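Local coordinates for protein Non-canonical purine NTP pyrophosphatase (PDB 3TQU) that probably hydrolyses non-canonical purine nucleoside triphosphates such as XTP, dITP and ITP to their monophosphates, keeping them out of DNA and RNA, at residues A[21-26]-A[192-197]; A[75-80]-A[145-150]; A[126-129]-A[135-138]; A[158-163]-A[170-175]. All blocks are in the same frame, centred on the assembly; numbering follows the deposited sequence.

Interaction 1: A[21-26]-A[192-197]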
# COMPACT_ATOMS: atom_id res chain seq x y z
N GLN A 21 20.67 8.13 1.07
CA GLN A 21 21.38 9.40 1.12
C GLN A 21 21.79 9.83 -0.28
O GLN A 21 21.71 11.01 -0.62
CB GLN A 21 22.61 9.28 2.03
CG GLN A 21 22.28 9.09 3.50
CD GLN A 21 23.49 8.69 4.30
OE1 GLN A 21 24.47 8.17 3.75
NE2 GLN A 21 23.45 8.93 5.60
N GLU A 22 22.24 8.87 -1.08
CA GLU A 22 22.59 9.12 -2.47
C GLU A 22 21.36 9.58 -3.26
O GLU A 22 21.43 10.50 -4.07
CB GLU A 22 23.18 7.86 -3.10
CG GLU A 22 23.38 7.94 -4.60
CD GLU A 22 24.54 8.85 -4.98
OE1 GLU A 22 25.46 9.02 -4.16
OE2 GLU A 22 24.52 9.39 -6.11
N LEU A 23 20.24 8.92 -3.00
CA LEU A 23 18.99 9.20 -3.71
C LEU A 23 18.49 10.61 -3.48
O LEU A 23 18.02 11.27 -4.41
CB LEU A 23 17.91 8.20 -3.28
CG LEU A 23 16.54 8.42 -3.92
CD1 LEU A 23 16.55 7.94 -5.35
CD2 LEU A 23 15.47 7.70 -3.12
N LEU A 24 18.57 11.07 -2.23
CA LEU A 24 17.99 12.36 -1.86
C LEU A 24 19.04 13.43 -1.55
O LEU A 24 18.78 14.36 -0.79
CB LEU A 24 17.07 12.19 -0.65
CG LEU A 24 15.97 11.14 -0.82
CD1 LEU A 24 15.06 11.12 0.39
CD2 LEU A 24 15.18 11.41 -2.09
N ARG A 25 20.20 13.30 -2.18
CA ARG A 25 21.34 14.17 -1.89
C ARG A 25 21.05 15.65 -2.13
O ARG A 25 21.69 16.52 -1.53
CB ARG A 25 22.57 13.74 -2.69
CG ARG A 25 22.42 13.89 -4.19
CD ARG A 25 23.61 13.28 -4.92
NE ARG A 25 23.58 13.54 -6.36
CZ ARG A 25 23.00 12.73 -7.24
NH1 ARG A 25 22.40 11.62 -6.84
NH2 ARG A 25 23.02 13.04 -8.53
N ASP A 26 20.09 15.94 -3.00
CA ASP A 26 19.80 17.33 -3.36
C ASP A 26 18.60 17.90 -2.61
O ASP A 26 18.21 19.05 -2.82
CB ASP A 26 19.60 17.47 -4.87
CG ASP A 26 20.90 17.32 -5.64
OD1 ASP A 26 21.98 17.54 -5.04
OD2 ASP A 26 20.85 16.98 -6.84
N GLN A 192 10.26 6.22 -7.07
CA GLN A 192 8.88 6.63 -6.77
C GLN A 192 8.87 7.53 -5.54
O GLN A 192 8.20 8.56 -5.52
CB GLN A 192 8.00 5.40 -6.51
CG GLN A 192 7.87 4.45 -7.69
CD GLN A 192 7.09 3.19 -7.32
OE1 GLN A 192 6.32 3.19 -6.36
NE2 GLN A 192 7.28 2.13 -8.08
N LEU A 193 9.62 7.12 -4.52
CA LEU A 193 9.76 7.90 -3.29
C LEU A 193 10.39 9.27 -3.56
O LEU A 193 9.91 10.29 -3.06
CB LEU A 193 10.62 7.14 -2.27
CG LEU A 193 10.87 7.85 -0.94
CD1 LEU A 193 9.59 7.96 -0.14
CD2 LEU A 193 11.94 7.13 -0.14
N SER A 194 11.45 9.29 -4.35
CA SER A 194 12.14 10.53 -4.67
C SER A 194 11.21 11.50 -5.40
O SER A 194 11.20 12.70 -5.10
CB SER A 194 13.37 10.27 -5.53
OG SER A 194 14.04 11.48 -5.84
N THR A 195 10.45 10.99 -6.35
CA THR A 195 9.52 11.82 -7.09
C THR A 195 8.56 12.54 -6.15
O THR A 195 8.31 13.73 -6.30
CB THR A 195 8.72 10.99 -8.12
OG1 THR A 195 9.61 10.49 -9.13
CG2 THR A 195 7.65 11.84 -8.78
N VAL A 196 8.03 11.80 -5.17
CA VAL A 196 7.08 12.38 -4.23
C VAL A 196 7.76 13.39 -3.31
O VAL A 196 7.24 14.49 -3.10
CB VAL A 196 6.39 11.29 -3.39
CG1 VAL A 196 5.50 11.93 -2.33
CG2 VAL A 196 5.58 10.37 -4.28
N LEU A 197 8.92 13.03 -2.78
CA LEU A 197 9.63 13.90 -1.85
C LEU A 197 10.14 15.16 -2.54
O LEU A 197 10.07 16.26 -1.99
CB LEU A 197 10.78 13.15 -1.18
CG LEU A 197 10.35 12.08 -0.18
CD1 LEU A 197 11.55 11.37 0.42
CD2 LEU A 197 9.49 12.71 0.92
O HOH W 1 16.59 11.37 -6.80
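S194 inserts its short side chain between L23 and L24, where the C-terminal end of helix 14-23 meets the last helix, 185-199. Both helices belong to the HAM1 fold and rest against its mixed sheet: L24 packs on F31 and L197 on I29, both of strand 29-33, while L193 lies on C139 of strand 137-147. The backbones come closest at L24 and S194, whose CA atoms are 6.7 Å apart, and no direct hydrogen bond crosses the contact.

From its CB outward, S194 meets three things. CB faces the branched end of L23, with CD1 of L23 nearest at 3.9 Å and CG and the other methyl scarcely farther. OG stands anti to the backbone N (chi1 -180°), which carries it on to L24, where S194 OG and L24 CD2 are 3.9 Å apart. The same hydroxyl also holds a water at 2.7 Å from S194 OG. That water donates to L23 O, so a single solvent molecule ties the serine to a carbonyl at the end of helix 14-23, next to L24, the first residue to leave helical geometry.

One turn farther along helix 185-199, L197 reaches the other branch of L24. These two leucine side chains cross at about a right angle, and their CD1 methyls meet at 3.5 Å.

Interaction 2: A[75-80]-A[145-150]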
# COMPACT_ATOMS: atom_id res chain seq x y z
N LEU A 75 11.17 -12.19 -2.73
CA LEU A 75 11.08 -12.83 -4.03
C LEU A 75 9.76 -13.59 -4.08
O LEU A 75 9.43 -14.30 -3.13
CB LEU A 75 12.25 -13.80 -4.18
CG LEU A 75 12.34 -14.59 -5.48
CD1 LEU A 75 12.46 -13.65 -6.68
CD2 LEU A 75 13.53 -15.55 -5.42
N THR A 76 9.01 -13.43 -5.16
CA THR A 76 7.78 -14.19 -5.35
C THR A 76 7.90 -15.03 -6.61
O THR A 76 8.29 -14.53 -7.66
CB THR A 76 6.55 -13.27 -5.46
OG1 THR A 76 6.67 -12.45 -6.63
CG2 THR A 76 6.42 -12.39 -4.23
N ILE A 77 7.57 -16.31 -6.50
CA ILE A 77 7.69 -17.22 -7.63
C ILE A 77 6.33 -17.78 -8.04
O ILE A 77 5.65 -18.44 -7.26
CB ILE A 77 8.68 -18.35 -7.33
CG1 ILE A 77 10.06 -17.75 -7.01
CG2 ILE A 77 8.77 -19.31 -8.49
CD1 ILE A 77 11.11 -18.76 -6.58
N ALA A 78 5.95 -17.52 -9.29
CA ALA A 78 4.63 -17.88 -9.80
C ALA A 78 4.28 -19.34 -9.55
O ALA A 78 3.21 -19.65 -9.03
CB ALA A 78 4.52 -17.54 -11.28
N ALA A 79 5.19 -20.24 -9.91
CA ALA A 79 4.94 -21.67 -9.78
C ALA A 79 4.81 -22.11 -8.32
O ALA A 79 4.31 -23.19 -8.03
CB ALA A 79 6.02 -22.48 -10.48
N LEU A 80 5.28 -21.26 -7.40
CA LEU A 80 5.22 -21.58 -5.98
C LEU A 80 4.19 -20.73 -5.25
O LEU A 80 4.33 -20.47 -4.05
CB LEU A 80 6.59 -21.41 -5.33
CG LEU A 80 7.72 -22.25 -5.92
CD1 LEU A 80 9.02 -22.03 -5.15
CD2 LEU A 80 7.34 -23.73 -5.93
N GLY A 145 11.38 -11.17 -13.56
CA GLY A 145 12.41 -11.98 -14.17
C GLY A 145 12.07 -13.46 -14.18
O GLY A 145 10.90 -13.84 -14.17
N GLU A 146 13.10 -14.30 -14.19
CA GLU A 146 12.93 -15.75 -14.20
C GLU A 146 13.94 -16.38 -13.27
O GLU A 146 15.03 -15.84 -13.06
CB GLU A 146 13.13 -16.30 -15.61
CG GLU A 146 12.20 -15.72 -16.65
CD GLU A 146 12.52 -16.21 -18.05
OE1 GLU A 146 13.47 -17.00 -18.20
OE2 GLU A 146 11.81 -15.81 -19.00
N ILE A 147 13.59 -17.53 -12.70
CA ILE A 147 14.52 -18.27 -11.85
C ILE A 147 15.41 -19.17 -12.70
O ILE A 147 14.92 -20.02 -13.45
CB ILE A 147 13.78 -19.12 -10.80
CG1 ILE A 147 12.81 -18.26 -10.00
CG2 ILE A 147 14.78 -19.81 -9.87
CD1 ILE A 147 13.49 -17.14 -9.21
N ALA A 148 16.72 -18.99 -12.58
CA ALA A 148 17.67 -19.77 -13.36
C ALA A 148 17.75 -21.20 -12.84
O ALA A 148 17.25 -21.51 -11.75
CB ALA A 148 19.04 -19.12 -13.34
N ARG A 149 18.38 -22.07 -13.62
CA ARG A 149 18.52 -23.48 -13.26
C ARG A 149 19.65 -23.66 -12.25
O ARG A 149 19.62 -24.58 -11.44
CB ARG A 149 18.79 -24.32 -14.51
CG ARG A 149 17.74 -24.18 -15.61
CD ARG A 149 16.52 -25.04 -15.34
NE ARG A 149 15.50 -24.87 -16.37
CZ ARG A 149 14.39 -25.59 -16.45
NH1 ARG A 149 14.14 -26.54 -15.55
NH2 ARG A 149 13.51 -25.36 -17.42
N GLU A 150 20.65 -22.79 -12.33
CA GLU A 150 21.77 -22.83 -11.40
C GLU A 150 22.29 -21.41 -11.13
O GLU A 150 22.12 -20.52 -11.96
CB GLU A 150 22.90 -23.71 -11.94
CG GLU A 150 23.48 -23.25 -13.27
CD GLU A 150 24.62 -24.13 -13.75
OE1 GLU A 150 24.36 -25.28 -14.15
OE2 GLU A 150 25.78 -23.67 -13.72
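With CG1 anti to its carbonyl carbon (chi1 -59°) and CD1 carried on in extended form, I77 stretches its ethyl branch out to I147, although its CB does not itself point that way. In I147 a similar first torsion sets CG1 toward I77, and the fold at the second (chi2 -62°) turns CD1 to meet I77 and L75. The two isoleucine side chains cross at about a right angle: I77 CD1 lies 3.9 Å from I147 CG1 and equally close to I147 CD1. L75 comes from two residues earlier in its strand, with CG anti to the backbone N. It meets I147 tip to tip, L75 CD2 standing 4.1 Å from I147 CD1. All these contacts are between methyl and methylene groups.

L75 and I77 lie at the end of strand 68-77 and I147 at the end of strand 137-147. In the mixed sheet of this HAM1 protein these strands are not neighbours: strand 118-128 runs between them, and its A119 is touched by both I77 and I147. The side chains therefore meet across a small residue on one face of the sheet, with I77 CA and I147 CA 8.1 Å apart. Helix 98-112 covers this face, placing V105 on I77 and L109 on I147. Beyond I77 the chain turns into a short 3-10 segment, where L80 N donates to I77 O at 2.8 Å. T76 points away from I147, and P134 of the second subunit packs against it.

Interaction 3: A[126-129]-A[135-138]; sequences ALME and APLI
The carbonyl oxygen of L137 is approached by two groups of the facing strand. L127 N donates to L137 O at 3.0 Å in a nearly straight bond (164° at the hydrogen), and the CA-H of A126 adds a weaker contact, with A126 CA 3.3 Å from L137 O. The return bond, from L137 N to L127 O, has the same length of 3.0 Å but is more bent, at 137°. Together the two N-H...O bonds make L127 and L137 an antiparallel hydrogen-bonded pair, with A126 and I138 the non-hydrogen-bonded pair beside it.

These are the facing ends of the beta hairpin formed by strands 118-128 and 137-147. In its connection, D133 receives A135 N on one carboxylate oxygen and E129 N on the other, pinning both ends of the turn. Strand 68-77 flanks the hairpin, bonding to A126 and M128 through A70 and A68.

L127 and L137 stand on one face of the sheet, CB to CB at 4.1 Å, and L137 is covered by helix 185-199. A126 and I138 occupy the other face. There the isoleucine, with CG1 anti to its carbonyl carbon and a fold at the second torsion (chi2 -61°), brings CD1 to 3.8 Å from A126 CB; A126 itself packs on A53 and I54 of helix 49-64. The A126 side chain is about 8 Å from that of D72, a ligand of the bound calcium ion. Selenomethionine M128 has two conformers; in one of them its bent chain lies beside the ring of P136, pointing the same way. On P136 packs T48 of the second subunit.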
# COMPACT_ATOMS: atom_id res chain seq x y z
N ALA A 126 7.15 2.20 3.09
CA ALA A 126 6.09 2.94 3.76
C ALA A 126 6.70 4.12 4.51
O ALA A 126 7.66 3.96 5.25
CB ALA A 126 5.32 2.04 4.71
N LEU A 127 6.13 5.30 4.28
CA LEU A 127 6.54 6.50 5.01
C LEU A 127 5.37 7.01 5.84
O LEU A 127 4.33 7.37 5.29
CB LEU A 127 7.01 7.57 4.03
CG LEU A 127 7.36 8.93 4.63
CD1 LEU A 127 8.37 8.77 5.75
CD2 LEU A 127 7.87 9.89 3.56
N MSE A 128 5.55 7.04 7.16
CA MSE A 128 4.51 7.50 8.07
C MSE A 128 4.85 8.88 8.64
O MSE A 128 5.98 9.11 9.05
CB MSE A 128 4.36 6.52 9.24
CG MSE A 128 4.01 5.10 8.83
SE MSE A 128 2.09 4.78 8.90
CE MSE A 128 1.85 4.79 10.84
N GLU A 129 3.88 9.78 8.65
CA GLU A 129 4.08 11.10 9.25
C GLU A 129 4.24 10.96 10.77
O GLU A 129 5.07 11.62 11.38
CB GLU A 129 2.92 12.04 8.92
CG GLU A 129 3.11 13.45 9.45
CD GLU A 129 4.40 14.09 8.99
OE1 GLU A 129 4.93 13.67 7.93
OE2 GLU A 129 4.90 15.00 9.68
N ALA A 135 -2.77 7.04 6.50
CA ALA A 135 -2.57 7.08 5.05
C ALA A 135 -1.10 7.29 4.70
O ALA A 135 -0.74 8.30 4.07
CB ALA A 135 -3.42 8.18 4.44
N PRO A 136 -0.25 6.34 5.09
CA PRO A 136 1.18 6.45 4.80
C PRO A 136 1.43 6.46 3.30
O PRO A 136 0.64 5.89 2.54
CB PRO A 136 1.76 5.17 5.42
CG PRO A 136 0.62 4.21 5.45
CD PRO A 136 -0.58 5.05 5.74
N LEU A 137 2.51 7.11 2.88
CA LEU A 137 2.94 7.00 1.50
C LEU A 137 3.40 5.58 1.27
O LEU A 137 4.22 5.06 2.02
CB LEU A 137 4.09 7.97 1.23
CG LEU A 137 4.75 7.86 -0.14
CD1 LEU A 137 3.75 8.16 -1.25
CD2 LEU A 137 5.94 8.81 -0.23
N ILE A 138 2.88 4.94 0.23
CA ILE A 138 3.29 3.58 -0.12
C ILE A 138 3.92 3.58 -1.50
O ILE A 138 3.28 3.97 -2.48
CB ILE A 138 2.10 2.60 -0.11
CG1 ILE A 138 1.40 2.61 1.25
CG2 ILE A 138 2.56 1.20 -0.48
CD1 ILE A 138 2.28 2.19 2.41

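Interaction 4: A[158-163]-A[170-175]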
# COMPACT_ATOMS: atom_id res chain seq x y z
N GLY A 158 21.76 -12.73 -1.46
CA GLY A 158 20.50 -13.46 -1.45
C GLY A 158 20.26 -14.24 -2.72
O GLY A 158 21.13 -14.96 -3.20
N TYR A 159 19.06 -14.07 -3.28
CA TYR A 159 18.64 -14.85 -4.45
C TYR A 159 19.16 -14.29 -5.77
O TYR A 159 18.84 -14.81 -6.83
CB TYR A 159 17.11 -14.94 -4.50
CG TYR A 159 16.49 -15.64 -3.31
CD1 TYR A 159 16.58 -17.02 -3.17
CD2 TYR A 159 15.79 -14.93 -2.34
CE1 TYR A 159 16.01 -17.67 -2.09
CE2 TYR A 159 15.21 -15.58 -1.26
CZ TYR A 159 15.33 -16.95 -1.14
OH TYR A 159 14.75 -17.59 -0.06
N ASP A 160 19.97 -13.24 -5.70
CA ASP A 160 20.50 -12.60 -6.91
C ASP A 160 21.09 -13.57 -7.94
O ASP A 160 20.85 -13.41 -9.14
CB ASP A 160 21.52 -11.51 -6.55
CG ASP A 160 20.86 -10.25 -6.04
OD1 ASP A 160 19.62 -10.13 -6.16
OD2 ASP A 160 21.58 -9.36 -5.53
N PRO A 161 21.85 -14.58 -7.49
CA PRO A 161 22.48 -15.51 -8.43
C PRO A 161 21.50 -16.34 -9.27
O PRO A 161 21.89 -16.82 -10.33
CB PRO A 161 23.30 -16.44 -7.52
CG PRO A 161 23.58 -15.61 -6.31
CD PRO A 161 22.34 -14.79 -6.11
N ILE A 162 20.26 -16.51 -8.82
CA ILE A 162 19.29 -17.28 -9.60
C ILE A 162 18.16 -16.43 -10.19
O ILE A 162 17.20 -16.96 -10.75
CB ILE A 162 18.66 -18.45 -8.81
CG1 ILE A 162 17.98 -17.94 -7.53
CG2 ILE A 162 19.72 -19.51 -8.50
CD1 ILE A 162 17.23 -19.03 -6.78
N PHE A 163 18.27 -15.11 -10.07
CA PHE A 163 17.26 -14.23 -10.64
C PHE A 163 17.68 -13.74 -12.02
O PHE A 163 18.38 -12.74 -12.15
CB PHE A 163 16.96 -13.06 -9.72
CG PHE A 163 15.77 -12.25 -10.15
CD1 PHE A 163 14.49 -12.68 -9.87
CD2 PHE A 163 15.94 -11.07 -10.85
CE1 PHE A 163 13.39 -11.94 -10.27
CE2 PHE A 163 14.84 -10.32 -11.26
CZ PHE A 163 13.57 -10.76 -10.96
N ARG A 170 21.12 -11.67 -18.27
CA ARG A 170 22.09 -11.92 -17.20
C ARG A 170 21.31 -12.04 -15.90
O ARG A 170 20.21 -11.51 -15.79
CB ARG A 170 23.06 -10.74 -17.08
CG ARG A 170 24.13 -10.66 -18.15
CD ARG A 170 24.78 -9.28 -18.15
NE ARG A 170 24.10 -8.36 -19.06
CZ ARG A 170 24.31 -7.04 -19.09
NH1 ARG A 170 25.17 -6.48 -18.25
NH2 ARG A 170 23.66 -6.28 -19.96
N THR A 171 21.87 -12.73 -14.91
CA THR A 171 21.23 -12.79 -13.60
C THR A 171 21.53 -11.50 -12.85
O THR A 171 22.40 -10.73 -13.25
CB THR A 171 21.72 -13.98 -12.76
OG1 THR A 171 23.09 -13.78 -12.39
CG2 THR A 171 21.58 -15.28 -13.55
N ALA A 172 20.81 -11.26 -11.76
CA ALA A 172 21.02 -10.06 -10.96
C ALA A 172 22.44 -10.01 -10.40
O ALA A 172 23.01 -8.93 -10.23
CB ALA A 172 20.01 -9.99 -9.82
N ALA A 173 23.00 -11.17 -10.11
CA ALA A 173 24.34 -11.26 -9.53
C ALA A 173 25.41 -11.01 -10.59
O ALA A 173 26.56 -10.71 -10.25
CB ALA A 173 24.54 -12.61 -8.87
N GLU A 174 25.04 -11.15 -11.86
CA GLU A 174 25.97 -10.89 -12.96
C GLU A 174 26.04 -9.42 -13.32
O GLU A 174 27.01 -8.96 -13.92
CB GLU A 174 25.57 -11.70 -14.20
CG GLU A 174 25.97 -13.16 -14.15
CD GLU A 174 25.67 -13.89 -15.44
OE1 GLU A 174 24.52 -13.82 -15.91
OE2 GLU A 174 26.59 -14.54 -15.99
N LEU A 175 25.01 -8.67 -12.96
CA LEU A 175 24.99 -7.24 -13.24
C LEU A 175 26.01 -6.49 -12.38
O LEU A 175 26.28 -6.88 -11.25
CB LEU A 175 23.59 -6.66 -12.99
CG LEU A 175 22.44 -7.19 -13.84
CD1 LEU A 175 21.12 -6.58 -13.39
CD2 LEU A 175 22.70 -6.91 -15.32
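A172 presents its CB to D160 and F163 at once. The carboxylate arm of D160 passes this methyl, OD1 coming to 3.7 Å from A172 CB, while the F163 ring lies oblique to it. The next alanine turns to P161: A173 CB sits 3.6 Å from P161 CA and also touches the CG and CD side of the proline ring. T171 holds OG1 between its backbone N and carbonyl carbon (chi1 68°), which leaves CG2 beside P161 O at 3.6 Å.

Two backbone bonds fasten these surfaces. A172 N donates to F163 O at 2.9 Å, and A173 N makes a weak bond to D160 O. Reciprocal bonds of T171 and E174 resemble a capping box heading residues 172-174, which have helical backbone angles: T171 N donates to E174 OE1 at 3.0 Å, and E174 N returns a weak bond to T171 OG1. R152, whose carbonyl oxygen bonds T171 OG1, forms a salt bridge with E174 OE1.

G158, Y159 and D160 belong to the predicted substrate site, as does K180, which forms a salt bridge with D160 OD2. On the 158-163 side, Y159 and I162 pack on helix 98-112, and the F163 ring meets F121 and W143 of strands 118-128 and 137-147.

Interactions 2 and 4 are the buried ones and adjoin each other on one side of the chain's centre: L75 packs on Y159, and A148 N probably bonds to I162 O. Interactions 1 and 3, only partly buried, meet at the other end, where L193 and V196 lie on L137. Strand 137-147 serves both ends, interaction 3 with its start and interaction 2 with its end. Chemistry follows position: interaction 3 joins neighbouring strands by backbone bonds, interaction 2 joins strands two places apart by apolar side chains alone, interaction 1 joins helices through leucines and a water, and interaction 4 combines two backbone bonds, one weak, with alanine packing beside the predicted substrate site.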